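Local coordinates for TrwG component of type IV secretion system (Bartonella birtlesii, PDB 4JF8), which is a VirB8-family component of a type IV secretion system, here its soluble NTF2-like domain, and probably helps assemble the membrane-spanning secretion channel, at residues Gly144-Gly149 / Gln165-Arg170. Sequence-based numbering, arbitrary orientation.
Sequences GYTYVG and QVTSYR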
loop_
_atom_site.group_PDB
_atom_site.type_symbol
_atom_site.label_atom_id
_atom_site.label_comp_id
_atom_site.label_asym_id
_atom_site.label_seq_id
_atom_site.Cartn_x
_atom_site.Cartn_y
_atom_site.Cartn_z
ATOM N N GLY A 144 7.163 18.465 -5.185
ATOM C CA GLY A 144 6.548 19.408 -4.267
ATOM C C GLY A 144 5.351 18.720 -3.649
ATOM O O GLY A 144 4.624 17.983 -4.329
ATOM N N TYR A 145 5.137 18.941 -2.361
ATOM C CA TYR A 145 4.057 18.253 -1.641
ATOM C C TYR A 145 3.551 19.089 -0.495
ATOM O O TYR A 145 4.217 20.025 -0.048
ATOM C CB TYR A 145 4.491 16.862 -1.168
ATOM C CG TYR A 145 5.550 16.862 -0.094
ATOM C CD1 TYR A 145 5.225 16.773 1.242
ATOM C CD2 TYR A 145 6.903 16.946 -0.429
ATOM C CE1 TYR A 145 6.203 16.758 2.234
ATOM C CE2 TYR A 145 7.887 16.942 0.543
ATOM C CZ TYR A 145 7.537 16.829 1.876
ATOM O OH TYR A 145 8.516 16.802 2.854
ATOM N N THR A 146 2.369 18.742 -0.015
ATOM C CA THR A 146 1.726 19.415 1.097
ATOM C C THR A 146 0.758 18.417 1.721
ATOM O O THR A 146 0.518 17.337 1.181
ATOM C CB THR A 146 0.975 20.681 0.618
ATOM O OG1 THR A 146 0.613 21.474 1.754
ATOM C CG2 THR A 146 -0.254 20.328 -0.208
ATOM N N TYR A 147 0.203 18.798 2.855
ATOM C CA TYR A 147 -0.863 18.026 3.502
ATOM C C TYR A 147 -2.055 18.947 3.669
ATOM O O TYR A 147 -1.936 19.988 4.325
ATOM C CB TYR A 147 -0.424 17.493 4.861
ATOM C CG TYR A 147 0.730 16.512 4.835
ATOM C CD1 TYR A 147 2.054 16.946 4.851
ATOM C CD2 TYR A 147 0.489 15.148 4.823
ATOM C CE1 TYR A 147 3.095 16.049 4.859
ATOM C CE2 TYR A 147 1.524 14.235 4.836
ATOM C CZ TYR A 147 2.824 14.688 4.855
ATOM O OH TYR A 147 3.848 13.761 4.922
ATOM N N VAL A 148 -3.181 18.561 3.094
ATOM C CA VAL A 148 -4.368 19.419 3.049
ATOM C C VAL A 148 -5.405 19.060 4.110
ATOM O O VAL A 148 -6.416 19.747 4.210
ATOM C CB VAL A 148 -5.009 19.453 1.644
ATOM C CG1 VAL A 148 -3.967 19.868 0.603
ATOM C CG2 VAL A 148 -5.682 18.144 1.270
ATOM N N GLY A 149 -5.157 18.037 4.914
ATOM C CA GLY A 149 -6.145 17.591 5.911
ATOM C C GLY A 149 -6.949 16.395 5.471
ATOM O O GLY A 149 -6.891 15.959 4.323
ATOM N N GLN A 165 -0.699 15.414 -0.565
ATOM C CA GLN A 165 -0.918 15.791 -1.955
ATOM C C GLN A 165 0.390 16.208 -2.585
ATOM O O GLN A 165 1.075 17.117 -2.079
ATOM C CB GLN A 165 -1.917 16.938 -2.090
ATOM C CG GLN A 165 -3.331 16.600 -1.680
ATOM C CD GLN A 165 -4.030 15.721 -2.687
ATOM O OE1 GLN A 165 -3.878 14.472 -2.701
ATOM N NE2 GLN A 165 -4.784 16.342 -3.542
ATOM N N VAL A 166 0.729 15.545 -3.685
ATOM C CA VAL A 166 1.843 15.972 -4.525
ATOM C C VAL A 166 1.330 17.118 -5.383
ATOM O O VAL A 166 0.355 16.960 -6.148
ATOM C CB VAL A 166 2.382 14.814 -5.353
ATOM C CG1 VAL A 166 3.348 15.302 -6.435
ATOM C CG2 VAL A 166 3.042 13.792 -4.450
ATOM N N THR A 167 2.002 18.272 -5.262
ATOM C CA THR A 167 1.603 19.502 -5.949
ATOM C C THR A 167 2.429 19.758 -7.199
ATOM O O THR A 167 2.024 20.540 -8.057
ATOM C CB THR A 167 1.740 20.713 -5.015
ATOM O OG1 THR A 167 3.110 20.802 -4.589
ATOM C CG2 THR A 167 0.805 20.564 -3.815
ATOM N N SER A 168 3.585 19.106 -7.295
ATOM C CA SER A 168 4.417 19.142 -8.503
ATOM C C SER A 168 5.275 17.897 -8.534
ATOM O O SER A 168 5.709 17.424 -7.499
ATOM C CB SER A 168 5.270 20.420 -8.572
ATOM O OG SER A 168 6.233 20.469 -7.567
ATOM N N TYR A 169 5.529 17.379 -9.724
ATOM C CA TYR A 169 6.322 16.167 -9.860
ATOM C C TYR A 169 6.986 16.145 -11.217
ATOM O O TYR A 169 6.309 16.192 -12.234
ATOM C CB TYR A 169 5.436 14.938 -9.688
ATOM C CG TYR A 169 6.174 13.632 -9.718
ATOM C CD1 TYR A 169 6.630 13.057 -8.541
ATOM C CD2 TYR A 169 6.397 12.938 -10.899
ATOM C CE1 TYR A 169 7.281 11.846 -8.541
ATOM C CE2 TYR A 169 7.046 11.733 -10.906
ATOM C CZ TYR A 169 7.489 11.183 -9.720
ATOM O OH TYR A 169 8.139 9.968 -9.678
ATOM N N ARG A 170 8.298 16.006 -11.210
ATOM C CA ARG A 170 9.050 15.741 -12.425
ATOM C C ARG A 170 10.129 14.730 -12.132
ATOM O O ARG A 170 10.557 14.579 -10.977
ATOM C CB ARG A 170 9.688 17.019 -12.991
ATOM C CG ARG A 170 10.658 17.702 -12.053
ATOM C CD ARG A 170 11.309 18.940 -12.677
ATOM N NE ARG A 170 12.070 18.606 -13.877
ATOM C CZ ARG A 170 11.882 19.095 -15.105
ATOM N NH1 ARG A 170 10.992 20.046 -15.371
ATOM N NH2 ARG A 170 12.649 18.633 -16.078
HETATM O O HOH W 1 3.764 22.010 -2.227
#
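G144 meets both T167 and S168 across a classic beta bulge, where strand 137-147 runs antiparallel to strand 164-173, the outermost of the sheet on this side within the chain. The carbonyl of G144 takes two backbone donors: T167 N sits 2.8 Å from G144 O, well above the carbonyl plane, and S168 N adds a weak bond. In return G144 N donates to S168 O at 2.9 Å. Past the bulge the pairing is regular: T146 N lies 2.9 Å from Q165 O, in the carbonyl plane, and Q165 N donates to T146 O. Between these pairs Y145 and V166 form the antiparallel non-hydrogen-bonded pair, and two CA-H...O contacts fill in, Y145 CA to Q165 O (3.2 Å) and V166 CA to G144 O.

Side chains add modest contacts around T146, Q165 and S168, with T167 of the bulge and V148 of the following loop taking part. The side chains of T146 and T167 cross at about a right angle and touch through their methyls, T146 CG2 to T167 CG2 3.8 Å, and both methyls of V148 brush Q165 CG obliquely. T167 OG1, set between its own backbone N and carbonyl carbon (chi1 59°), stands over the G144 carbonyl and binds a water at 2.7 Å, which donates weakly to Y145 O. G144, with no side chain, lets S168 OG lie close to its N and CA. On the opposite face Y145 and V166 turn to helix 42-57, touching L49 and Y52, and Y145 OH bonds to D45.

The backbone thus supplies nearly all the polar grip, while the two faces divide the labour: one, with Y145 and V166, packs the two strands onto helix 42-57, the other carries a modest, partly exposed set of side-chain contacts.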